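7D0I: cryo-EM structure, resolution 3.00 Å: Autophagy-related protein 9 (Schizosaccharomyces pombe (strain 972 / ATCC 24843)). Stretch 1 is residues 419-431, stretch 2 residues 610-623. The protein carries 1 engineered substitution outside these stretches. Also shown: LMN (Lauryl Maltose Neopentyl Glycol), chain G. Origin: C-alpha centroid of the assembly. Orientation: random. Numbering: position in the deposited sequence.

Stretch 1 419-431: GFLNCLFAPIVAI
Stretch 2 (610-623) EILGILLTPVLLFF

Two nearly antiparallel helical segments pack through small residues, burying 601 Å² in all. Phe622 gives up the largest area. Its chi1 is m (-79°), chi2 -39°, and Gly419 CA lies over one ring face, 4.0 Å from the centroid. A CB on Gly419 would sit 2.6 Å from Phe622 CE1, so glycine leaves the ring its place. Here the backbones come closest, with Gly419 CA 4.8 Å from Pro618 CA. Cys423 (m) meets the ring edge, SG to Phe622 CE2 3.5 Å, and also packs on Pro618, SG to CB 3.6 Å. Phe420 (m) points away at CB, yet its ring returns obliquely, CD1 to Phe622 CZ 3.4 Å, planes at 65°.

Ala426 and Ala430 point toward the partner. Their CA atoms lie 5.7 Å from Leu615 CA and 5.6 Å from Ile611 CA respectively. Ala426 CB reaches Ile614 O at 3.2 Å. Ala430 CB meets Leu615 CD2 at 3.8 Å. Ile614 (m, t) places CD1 3.7 Å from CG1 of Val429 (t).

Stretch 2 is helical throughout, kinked, with a wider pi-type turn at 620-623. Stretch 1 is helical before and after Ala426, whose N bonds Asn422 O at 2.8 Å.

No hydrogen bond crosses. Buried Asn422 (m, chi2 -94°) packs CB 3.6 Å from Pro618 CG; its OD1 is hydrogen-bonded elsewhere in the structure.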

ATOM      1  N   GLY A 419     -32.701 -48.961  -1.686  1.00 39.88           N
ATOM      2  CA  GLY A 419     -31.781 -50.079  -1.784  1.00 39.88           C
ATOM      3  C   GLY A 419     -32.342 -51.210  -2.621  1.00 39.88           C
ATOM      4  O   GLY A 419     -31.616 -51.842  -3.390  1.00 39.88           O
ATOM      5  N   PHE A 420     -33.640 -51.482  -2.486  1.00 45.08           N
ATOM      6  CA  PHE A 420     -34.249 -52.522  -3.306  1.00 45.08           C
ATOM      7  C   PHE A 420     -34.233 -52.149  -4.782  1.00 45.08           C
ATOM      8  O   PHE A 420     -33.928 -52.988  -5.632  1.00 45.08           O
ATOM      9  CB  PHE A 420     -35.677 -52.804  -2.845  1.00 45.08           C
ATOM     10  CG  PHE A 420     -35.760 -53.760  -1.693  1.00 45.08           C
ATOM     11  CD1 PHE A 420     -34.716 -54.627  -1.418  1.00 45.08           C
ATOM     12  CD2 PHE A 420     -36.879 -53.796  -0.884  1.00 45.08           C
ATOM     13  CE1 PHE A 420     -34.789 -55.505  -0.362  1.00 45.08           C
ATOM     14  CE2 PHE A 420     -36.957 -54.675   0.173  1.00 45.08           C
ATOM     15  CZ  PHE A 420     -35.908 -55.529   0.434  1.00 45.08           C
ATOM     16  N   LEU A 421     -34.560 -50.897  -5.105  1.00 43.49           N
ATOM     17  CA  LEU A 421     -34.525 -50.484  -6.506  1.00 43.49           C
ATOM     18  C   LEU A 421     -33.105 -50.467  -7.057  1.00 43.49           C
ATOM     19  O   LEU A 421     -32.893 -50.741  -8.246  1.00 43.49           O
ATOM     20  CB  LEU A 421     -35.168 -49.111  -6.675  1.00 43.49           C
ATOM     21  CG  LEU A 421     -36.671 -49.054  -6.425  1.00 43.49           C
ATOM     22  CD1 LEU A 421     -37.211 -47.698  -6.817  1.00 43.49           C
ATOM     23  CD2 LEU A 421     -37.373 -50.153  -7.187  1.00 43.49           C
ATOM     24  N   ASN A 422     -32.119 -50.155  -6.220  1.00 43.95           N
ATOM     25  CA  ASN A 422     -30.745 -50.156  -6.697  1.00 43.95           C
ATOM     26  C   ASN A 422     -30.220 -51.569  -6.878  1.00 43.95           C
ATOM     27  O   ASN A 422     -29.463 -51.824  -7.814  1.00 43.95           O
ATOM     28  CB  ASN A 422     -29.854 -49.361  -5.748  1.00 43.95           C
ATOM     29  CG  ASN A 422     -29.847 -47.891  -6.067  1.00 43.95           C
ATOM     30  OD1 ASN A 422     -28.983 -47.410  -6.794  1.00 43.95           O
ATOM     31  ND2 ASN A 422     -30.814 -47.168  -5.533  1.00 43.95           N
ATOM     32  N   CYS A 423     -30.623 -52.511  -6.026  1.00 49.03           N
ATOM     33  CA  CYS A 423     -30.224 -53.895  -6.250  1.00 49.03           C
ATOM     34  C   CYS A 423     -30.774 -54.460  -7.551  1.00 49.03           C
ATOM     35  O   CYS A 423     -30.372 -55.556  -7.949  1.00 49.03           O
ATOM     36  CB  CYS A 423     -30.666 -54.775  -5.084  1.00 49.03           C
ATOM     37  SG  CYS A 423     -29.605 -54.665  -3.634  1.00 49.03           S
ATOM     38  N   LEU A 424     -31.677 -53.742  -8.219  1.00 49.70           N
ATOM     39  CA  LEU A 424     -32.189 -54.145  -9.520  1.00 49.70           C
ATOM     40  C   LEU A 424     -31.649 -53.312 -10.668  1.00 49.70           C
ATOM     41  O   LEU A 424     -31.475 -53.843 -11.765  1.00 49.70           O
ATOM     42  CB  LEU A 424     -33.719 -54.066  -9.541  1.00 49.70           C
ATOM     43  CG  LEU A 424     -34.475 -54.934  -8.538  1.00 49.70           C
ATOM     44  CD1 LEU A 424     -35.972 -54.758  -8.714  1.00 49.70           C
ATOM     45  CD2 LEU A 424     -34.080 -56.391  -8.687  1.00 49.70           C
ATOM     46  N   PHE A 425     -31.387 -52.027 -10.453  1.00 54.86           N
ATOM     47  CA  PHE A 425     -30.909 -51.168 -11.526  1.00 54.86           C
ATOM     48  C   PHE A 425     -29.415 -50.879 -11.469  1.00 54.86           C
ATOM     49  O   PHE A 425     -28.918 -50.134 -12.315  1.00 54.86           O
ATOM     50  CB  PHE A 425     -31.668 -49.839 -11.528  1.00 54.86           C
ATOM     51  CG  PHE A 425     -33.047 -49.924 -12.114  1.00 54.86           C
ATOM     52  CD1 PHE A 425     -33.610 -51.146 -12.429  1.00 54.86           C
ATOM     53  CD2 PHE A 425     -33.772 -48.773 -12.363  1.00 54.86           C
ATOM     54  CE1 PHE A 425     -34.875 -51.218 -12.974  1.00 54.86           C
ATOM     55  CE2 PHE A 425     -35.036 -48.841 -12.906  1.00 54.86           C
ATOM     56  CZ  PHE A 425     -35.589 -50.063 -13.213  1.00 54.86           C
ATOM     57  N   ALA A 426     -28.692 -51.420 -10.498  1.00 54.20           N
ATOM     58  CA  ALA A 426     -27.262 -51.186 -10.383  1.00 54.20           C
ATOM     59  C   ALA A 426     -26.453 -52.105 -11.292  1.00 54.20           C
ATOM     60  O   ALA A 426     -25.467 -51.650 -11.882  1.00 54.20           O
ATOM     61  CB  ALA A 426     -26.809 -51.340  -8.930  1.00 54.20           C
ATOM     62  N   PRO A 427     -26.787 -53.396 -11.409  1.00 55.32           N
ATOM     63  CA  PRO A 427     -26.064 -54.214 -12.395  1.00 55.32           C
ATOM     64  C   PRO A 427     -26.164 -53.664 -13.807  1.00 55.32           C
ATOM     65  O   PRO A 427     -25.143 -53.523 -14.489  1.00 55.32           O
ATOM     66  CB  PRO A 427     -26.736 -55.584 -12.258  1.00 55.32           C
ATOM     67  CG  PRO A 427     -27.192 -55.622 -10.864  1.00 55.32           C
ATOM     68  CD  PRO A 427     -27.653 -54.234 -10.560  1.00 55.32           C
ATOM     69  N   ILE A 428     -27.377 -53.340 -14.263  1.00 57.05           N
ATOM     70  CA  ILE A 428     -27.570 -52.888 -15.638  1.00 57.05           C
ATOM     71  C   ILE A 428     -27.183 -51.436 -15.842  1.00 57.05           C
ATOM     72  O   ILE A 428     -27.368 -50.906 -16.944  1.00 57.05           O
ATOM     73  CB  ILE A 428     -29.028 -53.103 -16.083  1.00 57.05           C
ATOM     74  CG1 ILE A 428     -29.956 -52.154 -15.331  1.00 57.05           C
ATOM     75  CG2 ILE A 428     -29.438 -54.543 -15.846  1.00 57.05           C
ATOM     76  CD1 ILE A 428     -31.411 -52.465 -15.531  1.00 57.05           C
ATOM     77  N   VAL A 429     -26.672 -50.767 -14.815  1.00 52.21           N
ATOM     78  CA  VAL A 429     -26.048 -49.464 -14.977  1.00 52.21           C
ATOM     79  C   VAL A 429     -24.532 -49.573 -14.934  1.00 52.21           C
ATOM     80  O   VAL A 429     -23.841 -48.929 -15.722  1.00 52.21           O
ATOM     81  CB  VAL A 429     -26.571 -48.473 -13.919  1.00 52.21           C
ATOM     82  CG1 VAL A 429     -25.597 -47.331 -13.733  1.00 52.21           C
ATOM     83  CG2 VAL A 429     -27.914 -47.930 -14.345  1.00 52.21           C
ATOM     84  N   ALA A 430     -23.999 -50.405 -14.042  1.00 51.52           N
ATOM     85  CA  ALA A 430     -22.562 -50.639 -14.024  1.00 51.52           C
ATOM     86  C   ALA A 430     -22.104 -51.315 -15.309  1.00 51.52           C
ATOM     87  O   ALA A 430     -21.011 -51.030 -15.812  1.00 51.52           O
ATOM     88  CB  ALA A 430     -22.177 -51.479 -12.809  1.00 51.52           C
ATOM     89  N   ILE A 431     -22.933 -52.199 -15.866  1.00 51.44           N
ATOM     90  CA  ILE A 431     -22.589 -52.844 -17.130  1.00 51.44           C
ATOM     91  C   ILE A 431     -22.495 -51.811 -18.244  1.00 51.44           C
ATOM     92  O   ILE A 431     -21.504 -51.755 -18.984  1.00 51.44           O
ATOM     93  CB  ILE A 431     -23.608 -53.947 -17.462  1.00 51.44           C
ATOM     94  CG1 ILE A 431     -23.359 -55.177 -16.589  1.00 51.44           C
ATOM     95  CG2 ILE A 431     -23.543 -54.308 -18.930  1.00 51.44           C
ATOM     96  CD1 ILE A 431     -24.369 -56.277 -16.788  1.00 51.44           C
ATOM     97  N   GLU A 610     -15.923 -45.404  -9.763  1.00 38.65           N
ATOM     98  CA  GLU A 610     -17.255 -44.986 -10.171  1.00 38.65           C
ATOM     99  C   GLU A 610     -18.069 -46.148 -10.707  1.00 38.65           C
ATOM    100  O   GLU A 610     -19.291 -46.034 -10.816  1.00 38.65           O
ATOM    101  CB  GLU A 610     -17.170 -43.892 -11.233  1.00 38.65           C
ATOM    102  CG  GLU A 610     -18.368 -42.961 -11.287  1.00 38.65           C
ATOM    103  CD  GLU A 610     -18.254 -41.798 -10.313  1.00 38.65           C
ATOM    104  OE1 GLU A 610     -18.993 -40.806 -10.470  1.00 38.65           O
ATOM    105  OE2 GLU A 610     -17.417 -41.873  -9.390  1.00 38.65           O
ATOM    106  N   ILE A 611     -17.414 -47.245 -11.074  1.00 41.93           N
ATOM    107  CA  ILE A 611     -18.137 -48.455 -11.456  1.00 41.93           C
ATOM    108  C   ILE A 611     -18.388 -49.357 -10.258  1.00 41.93           C
ATOM    109  O   ILE A 611     -19.459 -49.954 -10.137  1.00 41.93           O
ATOM    110  CB  ILE A 611     -17.372 -49.195 -12.568  1.00 41.93           C
ATOM    111  CG1 ILE A 611     -17.339 -48.348 -13.834  1.00 41.93           C
ATOM    112  CG2 ILE A 611     -18.014 -50.528 -12.854  1.00 41.93           C
ATOM    113  CD1 ILE A 611     -16.490 -48.937 -14.926  1.00 41.93           C
ATOM    114  N   LEU A 612     -17.423 -49.472  -9.347  1.00 41.49           N
ATOM    115  CA  LEU A 612     -17.623 -50.314  -8.175  1.00 41.49           C
ATOM    116  C   LEU A 612     -18.587 -49.680  -7.180  1.00 41.49           C
ATOM    117  O   LEU A 612     -19.267 -50.392  -6.430  1.00 41.49           O
ATOM    118  CB  LEU A 612     -16.282 -50.607  -7.509  1.00 41.49           C
ATOM    119  CG  LEU A 612     -16.286 -51.679  -6.423  1.00 41.49           C
ATOM    120  CD1 LEU A 612     -16.745 -52.997  -6.999  1.00 41.49           C
ATOM    121  CD2 LEU A 612     -14.907 -51.818  -5.815  1.00 41.49           C
ATOM    122  N   GLY A 613     -18.680 -48.350  -7.163  1.00 39.05           N
ATOM    123  CA  GLY A 613     -19.596 -47.697  -6.251  1.00 39.05           C
ATOM    124  C   GLY A 613     -21.041 -47.852  -6.660  1.00 39.05           C
ATOM    125  O   GLY A 613     -21.922 -47.937  -5.805  1.00 39.05           O
ATOM    126  N   ILE A 614     -21.312 -47.891  -7.963  1.00 39.15           N
ATOM    127  CA  ILE A 614     -22.673 -48.162  -8.404  1.00 39.15           C
ATOM    128  C   ILE A 614     -23.122 -49.527  -7.911  1.00 39.15           C
ATOM    129  O   ILE A 614     -24.310 -49.749  -7.662  1.00 39.15           O
ATOM    130  CB  ILE A 614     -22.764 -48.040  -9.932  1.00 39.15           C
ATOM    131  CG1 ILE A 614     -22.401 -46.622 -10.355  1.00 39.15           C
ATOM    132  CG2 ILE A 614     -24.153 -48.382 -10.418  1.00 39.15           C
ATOM    133  CD1 ILE A 614     -22.549 -46.383 -11.820  1.00 39.15           C
ATOM    134  N   LEU A 615     -22.181 -50.452  -7.733  1.00 39.42           N
ATOM    135  CA  LEU A 615     -22.522 -51.759  -7.192  1.00 39.42           C
ATOM    136  C   LEU A 615     -22.646 -51.724  -5.678  1.00 39.42           C
ATOM    137  O   LEU A 615     -23.528 -52.374  -5.110  1.00 39.42           O
ATOM    138  CB  LEU A 615     -21.473 -52.788  -7.607  1.00 39.42           C
ATOM    139  CG  LEU A 615     -21.355 -53.074  -9.100  1.00 39.42           C
ATOM    140  CD1 LEU A 615     -20.251 -54.076  -9.351  1.00 39.42           C
ATOM    141  CD2 LEU A 615     -22.674 -53.584  -9.636  1.00 39.42           C
ATOM    142  N   LEU A 616     -21.778 -50.980  -5.006  1.00 39.05           N
ATOM    143  CA  LEU A 616     -21.738 -51.005  -3.551  1.00 39.05           C
ATOM    144  C   LEU A 616     -22.660 -49.990  -2.885  1.00 39.05           C
ATOM    145  O   LEU A 616     -22.703 -49.941  -1.653  1.00 39.05           O
ATOM    146  CB  LEU A 616     -20.307 -50.789  -3.063  1.00 39.05           C
ATOM    147  CG  LEU A 616     -19.372 -51.949  -3.381  1.00 39.05           C
ATOM    148  CD1 LEU A 616     -18.021 -51.739  -2.742  1.00 39.05           C
ATOM    149  CD2 LEU A 616     -19.989 -53.253  -2.913  1.00 39.05           C
ATOM    150  N   THR A 617     -23.391 -49.179  -3.645  1.00 37.76           N
ATOM    151  CA  THR A 617     -24.303 -48.241  -2.997  1.00 37.76           C
ATOM    152  C   THR A 617     -25.485 -48.920  -2.315  1.00 37.76           C
ATOM    153  O   THR A 617     -25.960 -48.401  -1.297  1.00 37.76           O
ATOM    154  CB  THR A 617     -24.828 -47.195  -3.979  1.00 37.76           C
ATOM    155  OG1 THR A 617     -25.143 -47.807  -5.234  1.00 37.76           O
ATOM    156  CG2 THR A 617     -23.801 -46.122  -4.191  1.00 37.76           C
ATOM    157  N   PRO A 618     -26.021 -50.035  -2.821  1.00 36.43           N
ATOM    158  CA  PRO A 618     -27.028 -50.751  -2.028  1.00 36.43           C
ATOM    159  C   PRO A 618     -26.520 -51.203  -0.675  1.00 36.43           C
ATOM    160  O   PRO A 618     -27.304 -51.268   0.277  1.00 36.43           O
ATOM    161  CB  PRO A 618     -27.393 -51.934  -2.926  1.00 36.43           C
ATOM    162  CG  PRO A 618     -27.235 -51.395  -4.274  1.00 36.43           C
ATOM    163  CD  PRO A 618     -26.012 -50.532  -4.208  1.00 36.43           C
ATOM    164  N   VAL A 619     -25.226 -51.499  -0.551  1.00 34.87           N
ATOM    165  CA  VAL A 619     -24.665 -51.810   0.762  1.00 34.87           C
ATOM    166  C   VAL A 619     -24.867 -50.637   1.711  1.00 34.87           C
ATOM    167  O   VAL A 619     -25.289 -50.809   2.861  1.00 34.87           O
ATOM    168  CB  VAL A 619     -23.179 -52.185   0.635  1.00 34.87           C
ATOM    169  CG1 VAL A 619     -22.512 -52.131   1.987  1.00 34.87           C
ATOM    170  CG2 VAL A 619     -23.045 -53.563   0.035  1.00 34.87           C
ATOM    171  N   LEU A 620     -24.587 -49.425   1.235  1.00 31.42           N
ATOM    172  CA  LEU A 620     -24.833 -48.236   2.043  1.00 31.42           C
ATOM    173  C   LEU A 620     -26.313 -48.086   2.358  1.00 31.42           C
ATOM    174  O   LEU A 620     -26.701 -47.947   3.521  1.00 31.42           O
ATOM    175  CB  LEU A 620     -24.315 -46.995   1.321  1.00 31.42           C
ATOM    176  CG  LEU A 620     -22.812 -46.855   1.122  1.00 31.42           C
ATOM    177  CD1 LEU A 620     -22.517 -45.586   0.372  1.00 31.42           C
ATOM    178  CD2 LEU A 620     -22.108 -46.847   2.449  1.00 31.42           C
ATOM    179  N   LEU A 621     -27.156 -48.124   1.329  1.00 32.22           N
ATOM    180  CA  LEU A 621     -28.582 -47.901   1.525  1.00 32.22           C
ATOM    181  C   LEU A 621     -29.240 -48.969   2.380  1.00 32.22           C
ATOM    182  O   LEU A 621     -30.370 -48.763   2.827  1.00 32.22           O
ATOM    183  CB  LEU A 621     -29.287 -47.826   0.174  1.00 32.22           C
ATOM    184  CG  LEU A 621     -28.924 -46.621  -0.685  1.00 32.22           C
ATOM    185  CD1 LEU A 621     -29.285 -46.881  -2.121  1.00 32.22           C
ATOM    186  CD2 LEU A 621     -29.644 -45.398  -0.183  1.00 32.22           C
ATOM    187  N   PHE A 622     -28.580 -50.100   2.609  1.00 34.92           N
ATOM    188  CA  PHE A 622     -29.143 -51.138   3.459  1.00 34.92           C
ATOM    189  C   PHE A 622     -28.543 -51.175   4.853  1.00 34.92           C
ATOM    190  O   PHE A 622     -29.248 -51.534   5.801  1.00 34.92           O
ATOM    191  CB  PHE A 622     -28.957 -52.513   2.820  1.00 34.92           C
ATOM    192  CG  PHE A 622     -29.947 -52.822   1.743  1.00 34.92           C
ATOM    193  CD1 PHE A 622     -31.266 -52.448   1.871  1.00 34.92           C
ATOM    194  CD2 PHE A 622     -29.555 -53.492   0.601  1.00 34.92           C
ATOM    195  CE1 PHE A 622     -32.175 -52.734   0.879  1.00 34.92           C
ATOM    196  CE2 PHE A 622     -30.461 -53.778  -0.390  1.00 34.92           C
ATOM    197  CZ  PHE A 622     -31.772 -53.400  -0.251  1.00 34.92           C
ATOM    198  N   PHE A 623     -27.278 -50.821   5.018  1.00 34.55           N
ATOM    199  CA  PHE A 623     -26.625 -51.083   6.295  1.00 34.55           C
ATOM    200  C   PHE A 623     -26.096 -49.845   6.995  1.00 34.55           C
ATOM    201  O   PHE A 623     -26.211 -49.750   8.217  1.00 34.55           O
ATOM    202  CB  PHE A 623     -25.489 -52.089   6.093  1.00 34.55           C
ATOM    203  CG  PHE A 623     -25.935 -53.367   5.447  1.00 34.55           C
ATOM    204  CD1 PHE A 623     -25.614 -53.641   4.131  1.00 34.55           C
ATOM    205  CD2 PHE A 623     -26.698 -54.282   6.148  1.00 34.55           C
ATOM    206  CE1 PHE A 623     -26.029 -54.811   3.535  1.00 34.55           C
ATOM    207  CE2 PHE A 623     -27.117 -55.450   5.557  1.00 34.55           C
ATOM    208  CZ  PHE A 623     -26.784 -55.714   4.249  1.00 34.55           C
TER
HETATM  209  C1  LMN G 801     -28.789 -35.206 -12.471  1.00 55.07           C
HETATM  210  O1  LMN G 801     -29.645 -36.106 -12.896  1.00 55.07           O
HETATM  211  C2  LMN G 801     -28.483 -34.161 -13.563  1.00 55.07           C
HETATM  212  O2  LMN G 801     -29.706 -33.581 -14.001  1.00 55.07           O
HETATM  213  C3  LMN G 801     -27.601 -33.090 -13.012  1.00 55.07           C
HETATM  214  O3  LMN G 801     -27.312 -32.135 -14.088  1.00 55.07           O
HETATM  215  C4  LMN G 801     -26.332 -33.601 -12.461  1.00 55.07           C
HETATM  216  O4  LMN G 801     -25.704 -32.510 -11.656  1.00 55.07           O
HETATM  217  C5  LMN G 801     -26.493 -34.794 -11.575  1.00 55.07           C
HETATM  218  O5  LMN G 801     -27.416 -35.826 -12.115  1.00 55.07           O
HETATM  219  C6  LMN G 801     -25.128 -35.441 -11.330  1.00 55.07           C
HETATM  220  O6  LMN G 801     -24.308 -35.260 -12.461  1.00 55.07           O
HETATM  221  CAA LMN G 801     -31.338 -48.105 -15.768  1.00 55.07           C
HETATM  222  CAB LMN G 801     -31.604 -46.737 -10.530  1.00 55.07           C
HETATM  223  OAI LMN G 801     -19.945 -32.187 -11.495  1.00 55.07           O
HETATM  224  OAJ LMN G 801     -23.392 -31.816  -8.109  1.00 55.07           O
HETATM  225  OAL LMN G 801     -32.593 -31.523  -7.356  1.00 55.07           O
HETATM  226  OAN LMN G 801     -28.602 -34.749  -7.032  1.00 55.07           O
HETATM  227  OAP LMN G 801     -30.778 -35.794  -7.701  1.00 55.07           O
HETATM  228  OAQ LMN G 801     -21.233 -29.861 -13.360  1.00 55.07           O
HETATM  229  OAR LMN G 801     -24.479 -29.351  -7.361  1.00 55.07           O
HETATM  230  OAS LMN G 801     -23.739 -29.046 -14.233  1.00 55.07           O
HETATM  231  OAT LMN G 801     -26.023 -28.575  -9.790  1.00 55.07           O
HETATM  232  OAU LMN G 801     -25.634 -29.922 -11.787  1.00 55.07           O
HETATM  233  OAV LMN G 801     -28.728 -29.854  -8.109  1.00 55.07           O
HETATM  234  CAW LMN G 801     -31.533 -46.629 -16.189  1.00 55.07           C
HETATM  235  CAX LMN G 801     -30.663 -45.550 -10.249  1.00 55.07           C
HETATM  236  CAY LMN G 801     -30.529 -45.747 -15.408  1.00 55.07           C
HETATM  237  CAZ LMN G 801     -31.048 -44.936  -8.882  1.00 55.07           C
HETATM  238  CBA LMN G 801     -31.281 -44.565 -14.742  1.00 55.07           C
HETATM  239  CBB LMN G 801     -31.605 -43.499  -9.079  1.00 55.07           C
HETATM  240  CBC LMN G 801     -30.434 -44.043 -13.545  1.00 55.07           C
HETATM  241  CBD LMN G 801     -32.566 -43.189  -7.901  1.00 55.07           C
HETATM  242  CBE LMN G 801     -31.243 -42.965 -12.763  1.00 55.07           C
HETATM  243  CBF LMN G 801     -33.515 -42.020  -8.285  1.00 55.07           C
HETATM  244  CBG LMN G 801     -31.904 -41.974 -13.769  1.00 55.07           C
HETATM  245  CBH LMN G 801     -32.710 -40.948  -9.072  1.00 55.07           C
HETATM  246  CBI LMN G 801     -32.473 -40.752 -12.974  1.00 55.07           C
HETATM  247  CBJ LMN G 801     -33.698 -39.847  -9.569  1.00 55.07           C
HETATM  248  CBK LMN G 801     -31.363 -39.653 -12.847  1.00 55.07           C
HETATM  249  CBL LMN G 801     -32.904 -38.508  -9.772  1.00 55.07           C
HETATM  250  CBM LMN G 801     -21.167 -32.567 -12.079  1.00 55.07           C
HETATM  251  CBN LMN G 801     -24.565 -32.466  -7.667  1.00 55.07           C
HETATM  252  CBP LMN G 801     -31.249 -31.935  -7.234  1.00 55.07           C
HETATM  253  CBQ LMN G 801     -32.049 -38.246 -12.725  1.00 55.07           C
HETATM  254  CBR LMN G 801     -31.419 -38.250 -10.237  1.00 55.07           C
HETATM  255  CBS LMN G 801     -29.821 -37.195 -11.976  1.00 55.07           C
HETATM  256  CBT LMN G 801     -32.098 -36.001 -11.414  1.00 55.07           C
HETATM  257  OBV LMN G 801     -32.087 -35.552 -10.046  1.00 55.07           O
HETATM  258  OBX LMN G 801     -31.731 -33.513  -9.012  1.00 55.07           O
HETATM  259  OBY LMN G 801     -23.436 -32.104 -11.328  1.00 55.07           O
HETATM  260  OBZ LMN G 801     -26.956 -32.082  -7.744  1.00 55.07           O
HETATM  261  OCB LMN G 801     -28.547 -32.316  -9.511  1.00 55.07           O
HETATM  262  CCC LMN G 801     -22.183 -31.490 -11.833  1.00 55.07           C
HETATM  263  CCD LMN G 801     -25.653 -31.461  -7.397  1.00 55.07           C
HETATM  264  CCF LMN G 801     -30.766 -32.481  -8.552  1.00 55.07           C
HETATM  265  CCH LMN G 801     -28.998 -34.370  -8.397  1.00 55.07           C
HETATM  266  CCJ LMN G 801     -31.104 -34.609  -9.739  1.00 55.07           C
HETATM  267  CCL LMN G 801     -30.083 -35.285  -8.849  1.00 55.07           C
HETATM  268  CCM LMN G 801     -31.353 -37.412 -11.580  1.00 55.07           C
HETATM  269  CCN LMN G 801     -22.389 -30.686 -13.117  1.00 55.07           C
HETATM  270  CCO LMN G 801     -25.312 -30.186  -8.186  1.00 55.07           C
HETATM  271  CCQ LMN G 801     -29.295 -32.923  -8.403  1.00 55.07           C
HETATM  272  CCR LMN G 801     -24.568 -32.030 -12.279  1.00 55.07           C
HETATM  273  CCS LMN G 801     -27.415 -31.639  -9.076  1.00 55.07           C
HETATM  274  CCT LMN G 801     -23.590 -29.824 -13.002  1.00 55.07           C
HETATM  275  CCU LMN G 801     -26.470 -29.368  -8.640  1.00 55.07           C
HETATM  276  CCV LMN G 801     -24.835 -30.602 -12.771  1.00 55.07           C
HETATM  277  CCW LMN G 801     -27.675 -30.136  -9.049  1.00 55.07           C